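Local structure of nickel ABC transporter (Nickel-binding protein) (Bacillus halodurans, 3T66) at residues L175-Y178 against G184-K187; R98-S103 against N108-D113; Y384-S389 against G395-A400. The protein probably serves as the extracellular solute-binding component of an ABC transporter, named for nickel and belonging to a family generally linked to peptide uptake. All coordinates share one frame; numbering follows the deposited sequence.

Contact 1 of 3, residues L175-Y178 against G184-K187; sequences LVRY and GASK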
loop_
_atom_site.group_PDB
_atom_site.type_symbol
_atom_site.label_atom_id
_atom_site.label_comp_id
_atom_site.label_asym_id
_atom_site.label_seq_id
_atom_site.Cartn_x
_atom_site.Cartn_y
_atom_site.Cartn_z
ATOM N N LEU A 175 11.179 3.734 -24.545
ATOM C CA LEU A 175 10.306 2.617 -24.808
ATOM C C LEU A 175 9.565 2.833 -26.082
ATOM O O LEU A 175 9.144 3.960 -26.384
ATOM C CB LEU A 175 9.326 2.429 -23.674
ATOM C CG LEU A 175 9.904 2.378 -22.288
ATOM C CD1 LEU A 175 8.952 3.100 -21.411
ATOM C CD2 LEU A 175 10.029 0.912 -21.913
ATOM N N VAL A 176 9.403 1.735 -26.802
ATOM C CA VAL A 176 8.845 1.722 -28.131
ATOM C C VAL A 176 7.657 0.771 -28.011
ATOM O O VAL A 176 7.751 -0.212 -27.280
ATOM C CB VAL A 176 9.907 1.222 -29.193
ATOM N N ARG A 177 6.544 1.092 -28.679
ATOM C CA ARG A 177 5.332 0.255 -28.645
ATOM C C ARG A 177 5.705 -1.118 -29.106
ATOM O O ARG A 177 6.479 -1.258 -30.055
ATOM C CB ARG A 177 4.258 0.779 -29.583
ATOM C CG ARG A 177 3.321 -0.314 -30.034
ATOM C CD ARG A 177 2.244 0.183 -30.951
ATOM N NE ARG A 177 2.790 0.513 -32.271
ATOM C CZ ARG A 177 2.964 1.745 -32.758
ATOM N NH1 ARG A 177 2.620 2.818 -32.072
ATOM N NH2 ARG A 177 3.468 1.893 -33.968
ATOM N N TYR A 178 5.180 -2.129 -28.407
ATOM C CA TYR A 178 5.378 -3.516 -28.819
ATOM C C TYR A 178 4.141 -3.974 -29.578
ATOM O O TYR A 178 3.026 -3.939 -29.051
ATOM C CB TYR A 178 5.684 -4.416 -27.646
ATOM C CG TYR A 178 5.638 -5.891 -28.002
ATOM C CD1 TYR A 178 6.390 -6.414 -29.068
ATOM C CD2 TYR A 178 4.825 -6.771 -27.266
ATOM C CE1 TYR A 178 6.335 -7.780 -29.375
ATOM C CE2 TYR A 178 4.758 -8.104 -27.561
ATOM C CZ TYR A 178 5.502 -8.616 -28.607
ATOM O OH TYR A 178 5.401 -9.972 -28.860
ATOM N N GLY A 184 -3.476 -6.100 -26.454
ATOM C CA GLY A 184 -3.916 -5.079 -27.390
ATOM C C GLY A 184 -2.961 -3.914 -27.334
ATOM O O GLY A 184 -2.720 -3.352 -26.277
ATOM N N ALA A 185 -2.422 -3.585 -28.489
ATOM C CA ALA A 185 -1.278 -2.778 -28.608
ATOM C C ALA A 185 -1.612 -1.311 -28.331
ATOM O O ALA A 185 -2.691 -0.865 -28.629
ATOM C CB ALA A 185 -0.642 -3.004 -29.995
ATOM N N SER A 186 -0.679 -0.593 -27.701
ATOM C CA SER A 186 -0.829 0.807 -27.358
ATOM C C SER A 186 -1.125 1.555 -28.608
ATOM O O SER A 186 -0.776 1.084 -29.648
ATOM C CB SER A 186 0.503 1.311 -26.837
ATOM O OG SER A 186 0.322 2.537 -26.148
ATOM N N LYS A 187 -1.743 2.719 -28.547
ATOM C CA LYS A 187 -1.752 3.564 -29.748
ATOM C C LYS A 187 -0.597 4.536 -29.732
ATOM O O LYS A 187 -0.398 5.296 -30.667
ATOM C CB LYS A 187 -3.044 4.323 -29.905
ATOM C CG LYS A 187 -4.192 3.419 -30.153
ATOM C CD LYS A 187 -5.385 4.235 -30.468
ATOM C CE LYS A 187 -6.581 3.348 -30.378
ATOM N NZ LYS A 187 -7.772 3.938 -31.067
#
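Arg177 lays its side chain against Ala185 and Ser186 where strand 172-177 runs out into the loop that leads to its antiparallel neighbour, strand 190-195. The contact thus sits at the loop end of a beta-hairpin with a long connection, in a family 5 solute-binding protein. Apolar and van der Waals contacts come first. Arg177 CD lies 3.4 Å from Ser186 O and 4.4 Å from Ala185 CB, so the aliphatic part of the arginine does the touching. With CG anti to the backbone N (chi1 154°) the chain reaches across to the loop, and a bend at chi3 (72°) turns the guanidinium off that line. The methyl of Ala185 approaches the backbone of Tyr178, its CB 3.9 Å from Tyr178 O.

Polar contacts between the two segments are looser, and no hydrogen bond joins them. The guanidinium meets Ser186 O and Lys187 O obliquely. Its charge is met near the two ends of the loop: NE forms a salt bridge with Asp179, a calcium-binding residue in a crystal structure of this protein, though the ion is not bound to this chain here, and NH1 one with Asp189. Together the two salt bridges tie the start of the loop to its end. Ser186 OG turns back along its own chain to Leu188 N, while Arg177 NH1 stays 4.2 Å from Lys187 O.

Contact 2 of 3, residues R98-S103 against N108-D113; sequences RALDES and NALKID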
loop_
_atom_site.group_PDB
_atom_site.type_symbol
_atom_site.label_atom_id
_atom_site.label_comp_id
_atom_site.label_asym_id
_atom_site.label_seq_id
_atom_site.Cartn_x
_atom_site.Cartn_y
_atom_site.Cartn_z
ATOM N N ARG A 98 14.826 -17.953 -11.688
ATOM C CA ARG A 98 15.834 -16.957 -11.782
ATOM C C ARG A 98 15.540 -15.963 -10.692
ATOM O O ARG A 98 16.456 -15.344 -10.144
ATOM C CB ARG A 98 15.790 -16.300 -13.145
ATOM C CG ARG A 98 16.941 -15.382 -13.440
ATOM C CD ARG A 98 16.687 -14.044 -12.870
ATOM N NE ARG A 98 17.820 -13.135 -13.012
ATOM C CZ ARG A 98 17.723 -11.806 -13.160
ATOM N NH1 ARG A 98 18.815 -11.094 -13.257
ATOM N NH2 ARG A 98 16.549 -11.179 -13.224
ATOM N N ALA A 99 14.274 -15.816 -10.330
ATOM C CA ALA A 99 13.944 -14.777 -9.358
ATOM C C ALA A 99 14.215 -15.220 -7.927
ATOM O O ALA A 99 14.593 -14.402 -7.081
ATOM C CB ALA A 99 12.504 -14.314 -9.512
ATOM N N LEU A 100 13.997 -16.504 -7.643
ATOM C CA LEU A 100 14.286 -17.008 -6.315
ATOM C C LEU A 100 15.798 -17.095 -6.072
ATOM O O LEU A 100 16.243 -16.924 -4.933
ATOM C CB LEU A 100 13.600 -18.342 -6.071
ATOM C CG LEU A 100 12.063 -18.345 -6.158
ATOM C CD1 LEU A 100 11.510 -19.665 -6.706
ATOM C CD2 LEU A 100 11.397 -17.988 -4.812
ATOM N N ASP A 101 16.601 -17.323 -7.112
ATOM C CA ASP A 101 18.032 -17.501 -6.877
ATOM C C ASP A 101 18.753 -16.211 -6.902
ATOM O O ASP A 101 19.952 -16.203 -6.712
ATOM C CB ASP A 101 18.684 -18.493 -7.848
ATOM C CG ASP A 101 18.302 -19.964 -7.515
ATOM O OD1 ASP A 101 17.290 -20.474 -8.098
ATOM O OD2 ASP A 101 18.978 -20.588 -6.630
ATOM N N GLU A 102 18.022 -15.124 -7.117
ATOM C CA GLU A 102 18.618 -13.800 -7.265
ATOM C C GLU A 102 18.232 -12.814 -6.138
ATOM O O GLU A 102 18.978 -11.880 -5.838
ATOM C CB GLU A 102 18.259 -13.216 -8.642
ATOM C CG GLU A 102 19.372 -12.385 -9.325
ATOM C CD GLU A 102 20.598 -13.226 -9.778
ATOM O OE1 GLU A 102 20.428 -14.322 -10.388
ATOM O OE2 GLU A 102 21.740 -12.773 -9.529
ATOM N N SER A 103 17.084 -13.017 -5.498
ATOM C CA SER A 103 16.686 -12.154 -4.396
ATOM C C SER A 103 16.241 -12.928 -3.180
ATOM O O SER A 103 15.316 -13.748 -3.215
ATOM C CB SER A 103 15.607 -11.164 -4.839
ATOM O OG SER A 103 15.090 -10.406 -3.757
ATOM N N ASN A 108 12.363 -15.783 0.324
ATOM C CA ASN A 108 11.818 -15.987 1.650
ATOM C C ASN A 108 10.354 -15.665 1.766
ATOM O O ASN A 108 9.737 -15.979 2.776
ATOM C CB ASN A 108 12.575 -15.173 2.669
ATOM C CG ASN A 108 13.934 -15.762 3.000
ATOM O OD1 ASN A 108 14.290 -16.867 2.591
ATOM N ND2 ASN A 108 14.706 -15.010 3.772
ATOM N N ALA A 109 9.799 -15.022 0.742
ATOM C CA ALA A 109 8.409 -14.529 0.763
ATOM C C ALA A 109 7.499 -15.457 -0.014
ATOM O O ALA A 109 6.318 -15.606 0.326
ATOM C CB ALA A 109 8.331 -13.147 0.158
ATOM N N LEU A 110 8.034 -16.073 -1.072
ATOM C CA LEU A 110 7.197 -16.889 -1.899
ATOM C C LEU A 110 7.024 -18.245 -1.291
ATOM O O LEU A 110 5.991 -18.857 -1.493
ATOM C CB LEU A 110 7.739 -16.947 -3.298
ATOM C CG LEU A 110 7.647 -15.647 -4.095
ATOM C CD1 LEU A 110 7.906 -15.968 -5.574
ATOM C CD2 LEU A 110 6.303 -14.876 -3.919
ATOM N N LYS A 111 8.009 -18.680 -0.503
ATOM C CA LYS A 111 8.020 -20.013 0.129
ATOM C C LYS A 111 7.855 -21.188 -0.852
ATOM O O LYS A 111 7.181 -22.168 -0.588
ATOM C CB LYS A 111 7.051 -20.104 1.336
ATOM N N ILE A 112 8.554 -21.180 -1.954
ATOM C CA ILE A 112 8.362 -22.252 -2.892
ATOM C C ILE A 112 9.273 -23.451 -2.760
ATOM O O ILE A 112 10.448 -23.345 -2.956
ATOM C CB ILE A 112 8.606 -21.706 -4.263
ATOM C CG1 ILE A 112 7.845 -20.410 -4.427
ATOM C CG2 ILE A 112 8.214 -22.688 -5.272
ATOM C CD1 ILE A 112 7.051 -20.349 -5.618
ATOM N N ASP A 113 8.743 -24.591 -2.379
ATOM C CA ASP A 113 9.503 -25.816 -2.437
ATOM C C ASP A 113 9.852 -26.365 -3.799
ATOM O O ASP A 113 10.962 -26.732 -4.045
ATOM C CB ASP A 113 8.791 -26.902 -1.673
ATOM C CG ASP A 113 9.730 -27.850 -1.038
ATOM O OD1 ASP A 113 10.375 -28.612 -1.751
ATOM O OD2 ASP A 113 9.832 -27.844 0.190
#
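Leu100, in the last turn of helix 89-100, points its branched end at Leu110 and Ile112, where helix 89-100 is followed closely by helix 104-110, which leads through Lys111 into edge strand 112-118 of a four-stranded antiparallel sheet. The first shell is wholly apolar. Leu100 divides its two methyls between two partners. CD2 rests against Leu110, 4.1 Å from both CB and CD1, and CD1 approaches Ile112 CB at 4.3 Å. The two leucine side chains cross obliquely; the backbone turns both toward the other segment, and CG anti to the carbonyl carbon (chi1 -61° in Leu100) is shared by the two. No hydrogen bond crosses here, so side-chain packing carries the contact.

Farther out, the backbone turns set these side chains in place. Lys111 leaves helix 104-110 with a positive phi of 55°, a change of course that lets Leu110 and Ile112, two residues apart, both face Leu100. Its backbone is also bonded to that of Lys127. Beyond them, Leu110 packs on Glu136 and Ile112 on Phe133. On the other segment, Arg98 reaches away from the leucines to a salt bridge with Asp27 and a cation-pi contact with Phe152. Ser103 is the N-cap of helix 104-110, its OG weakly bonded to Ile106 N, while its own N bonds back to Ala99 O at 3.3 Å.

Contact 3 of 3, residues Y384-S389 against G395-A400; sequences YSNVTS and GYYLNA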
loop_
_atom_site.group_PDB
_atom_site.type_symbol
_atom_site.label_atom_id
_atom_site.label_comp_id
_atom_site.label_asym_id
_atom_site.label_seq_id
_atom_site.Cartn_x
_atom_site.Cartn_y
_atom_site.Cartn_z
ATOM N N TYR A 384 1.416 6.521 14.321
ATOM C CA TYR A 384 2.043 5.449 13.501
ATOM C C TYR A 384 1.485 5.383 12.091
ATOM O O TYR A 384 0.635 6.206 11.726
ATOM C CB TYR A 384 1.782 4.098 14.122
ATOM C CG TYR A 384 2.764 3.009 13.773
ATOM C CD1 TYR A 384 4.122 3.241 13.788
ATOM C CD2 TYR A 384 2.327 1.721 13.494
ATOM C CE1 TYR A 384 5.039 2.218 13.513
ATOM C CE2 TYR A 384 3.232 0.677 13.220
ATOM C CZ TYR A 384 4.592 0.940 13.234
ATOM O OH TYR A 384 5.503 -0.068 12.978
ATOM N N SER A 385 1.928 4.382 11.319
ATOM C CA SER A 385 1.552 4.242 9.889
ATOM C C SER A 385 1.817 2.847 9.343
ATOM O O SER A 385 2.887 2.340 9.525
ATOM C CB SER A 385 2.334 5.274 9.051
ATOM O OG SER A 385 1.910 5.342 7.701
ATOM N N ASN A 386 0.855 2.238 8.664
ATOM C CA ASN A 386 1.076 0.928 8.019
ATOM C C ASN A 386 0.481 0.888 6.638
ATOM O O ASN A 386 -0.492 1.604 6.351
ATOM C CB ASN A 386 0.354 -0.186 8.758
ATOM C CG ASN A 386 0.295 0.021 10.259
ATOM O OD1 ASN A 386 1.241 -0.346 10.970
ATOM N ND2 ASN A 386 -0.847 0.563 10.761
ATOM N N VAL A 387 1.025 0.028 5.779
ATOM C CA VAL A 387 0.267 -0.395 4.582
ATOM C C VAL A 387 -0.446 -1.660 5.007
ATOM O O VAL A 387 0.208 -2.622 5.392
ATOM C CB VAL A 387 1.127 -0.761 3.401
ATOM C CG1 VAL A 387 0.293 -0.682 2.184
ATOM C CG2 VAL A 387 2.281 0.164 3.277
ATOM N N THR A 388 -1.779 -1.652 4.948
ATOM C CA THR A 388 -2.579 -2.673 5.636
ATOM C C THR A 388 -3.009 -3.816 4.696
ATOM O O THR A 388 -3.358 -4.924 5.152
ATOM C CB THR A 388 -3.805 -2.049 6.299
ATOM O OG1 THR A 388 -4.674 -1.587 5.286
ATOM C CG2 THR A 388 -3.426 -0.882 7.097
ATOM N N SER A 389 -2.978 -3.540 3.392
ATOM C CA SER A 389 -3.464 -4.479 2.404
ATOM C C SER A 389 -2.615 -4.342 1.139
ATOM O O SER A 389 -3.077 -3.856 0.085
ATOM C CB SER A 389 -4.918 -4.202 2.131
ATOM O OG SER A 389 -5.077 -2.841 1.811
ATOM N N GLY A 395 -4.206 -10.440 5.448
ATOM C CA GLY A 395 -3.754 -11.494 6.386
ATOM C C GLY A 395 -2.443 -11.263 7.136
ATOM O O GLY A 395 -2.358 -11.545 8.329
ATOM N N TYR A 396 -1.419 -10.757 6.435
ATOM C CA TYR A 396 -0.172 -10.418 7.077
ATOM C C TYR A 396 -0.404 -9.296 8.059
ATOM O O TYR A 396 0.023 -9.384 9.201
ATOM C CB TYR A 396 0.965 -10.051 6.116
ATOM C CG TYR A 396 2.197 -9.614 6.906
ATOM C CD1 TYR A 396 3.173 -10.551 7.337
ATOM C CD2 TYR A 396 2.344 -8.261 7.307
ATOM C CE1 TYR A 396 4.268 -10.150 8.099
ATOM C CE2 TYR A 396 3.423 -7.844 8.074
ATOM C CZ TYR A 396 4.380 -8.784 8.460
ATOM O OH TYR A 396 5.425 -8.314 9.221
ATOM N N TYR A 397 -1.068 -8.235 7.644
ATOM C CA TYR A 397 -1.209 -7.098 8.553
ATOM C C TYR A 397 -1.878 -7.498 9.863
ATOM O O TYR A 397 -1.433 -7.142 10.977
ATOM C CB TYR A 397 -2.046 -6.030 7.890
ATOM C CG TYR A 397 -2.590 -5.040 8.844
ATOM C CD1 TYR A 397 -1.749 -4.124 9.471
ATOM C CD2 TYR A 397 -3.964 -5.001 9.124
ATOM C CE1 TYR A 397 -2.246 -3.152 10.346
ATOM C CE2 TYR A 397 -4.498 -4.046 10.023
ATOM C CZ TYR A 397 -3.628 -3.101 10.628
ATOM O OH TYR A 397 -4.122 -2.135 11.505
ATOM N N LEU A 398 -2.971 -8.230 9.713
ATOM C CA LEU A 398 -3.839 -8.458 10.826
ATOM C C LEU A 398 -3.105 -9.345 11.745
ATOM O O LEU A 398 -2.965 -9.044 12.922
ATOM C CB LEU A 398 -5.120 -9.130 10.399
ATOM C CG LEU A 398 -6.120 -8.187 9.779
ATOM C CD1 LEU A 398 -7.219 -9.005 9.150
ATOM C CD2 LEU A 398 -6.658 -7.241 10.793
ATOM N N ASN A 399 -2.612 -10.444 11.213
ATOM C CA ASN A 399 -1.864 -11.321 12.049
ATOM C C ASN A 399 -0.720 -10.577 12.759
ATOM O O ASN A 399 -0.563 -10.677 13.993
ATOM C CB ASN A 399 -1.342 -12.501 11.268
ATOM C CG ASN A 399 -0.957 -13.628 12.171
ATOM O OD1 ASN A 399 -1.792 -14.472 12.535
ATOM N ND2 ASN A 399 0.306 -13.643 12.575
ATOM N N ALA A 400 0.037 -9.792 12.000
ATOM C CA ALA A 400 1.181 -9.119 12.556
ATOM C C ALA A 400 0.782 -8.169 13.683
ATOM O O ALA A 400 1.492 -8.046 14.691
ATOM C CB ALA A 400 1.928 -8.391 11.495
#
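Thr388 sits over one face of the Tyr397 ring, its CB above the centre, 4.0 Å from the centroid and only 9° off the ring normal, a CH-pi contact. The two side chains run alongside each other and point the same way, and CG2 extends over the ring, 4.1 Å from Tyr397 CE1. Closer to the backbone, Thr388 O lies 3.2 Å from Tyr397 CB. With CG anti to its own N (chi1 162°), Tyr397 sends its ring from the first turn of helix 395-402 across the end of strand 381-387. The Asn386 and Tyr397 side chains cross at about a right angle, amide and ring planes 54° apart, with the amide near CE1. The polar ends are bonded beyond the two segments, Tyr397 OH to Tyr402 and Thr388 OG1 to the carbonyl of Pro286. A leucine in place of Tyr397 would probably forfeit the aromatic face beneath Thr388 and leave the hydroxyl of Tyr402 without this partner. No hydrogen bond joins strand end to helix start, so this buried strand-to-helix junction relies on ring-face and van der Waals contacts while hydrogen bonds outside it fix the two hydroxyls.

All three contacts are short-range closures between parts of the chain only a few residues apart, but they lie at different depths. Contact 3 is buried, its centre about 10 Å from the centre of the chain; contact 2 is partly buried, and contact 1 is at the surface, its centre about 28 Å out. The chemistry follows: an aromatic face in contact 3, aliphatic methyls in contact 2, and in contact 1 an arginine whose charge is met by aspartates near the two ends of the loop. No helix or strand serves two of them, although contacts 1 and 3 both reach into the same large mixed set of strands. Contacts 2 and 3 approach most closely, about 9 Å between nearest atoms.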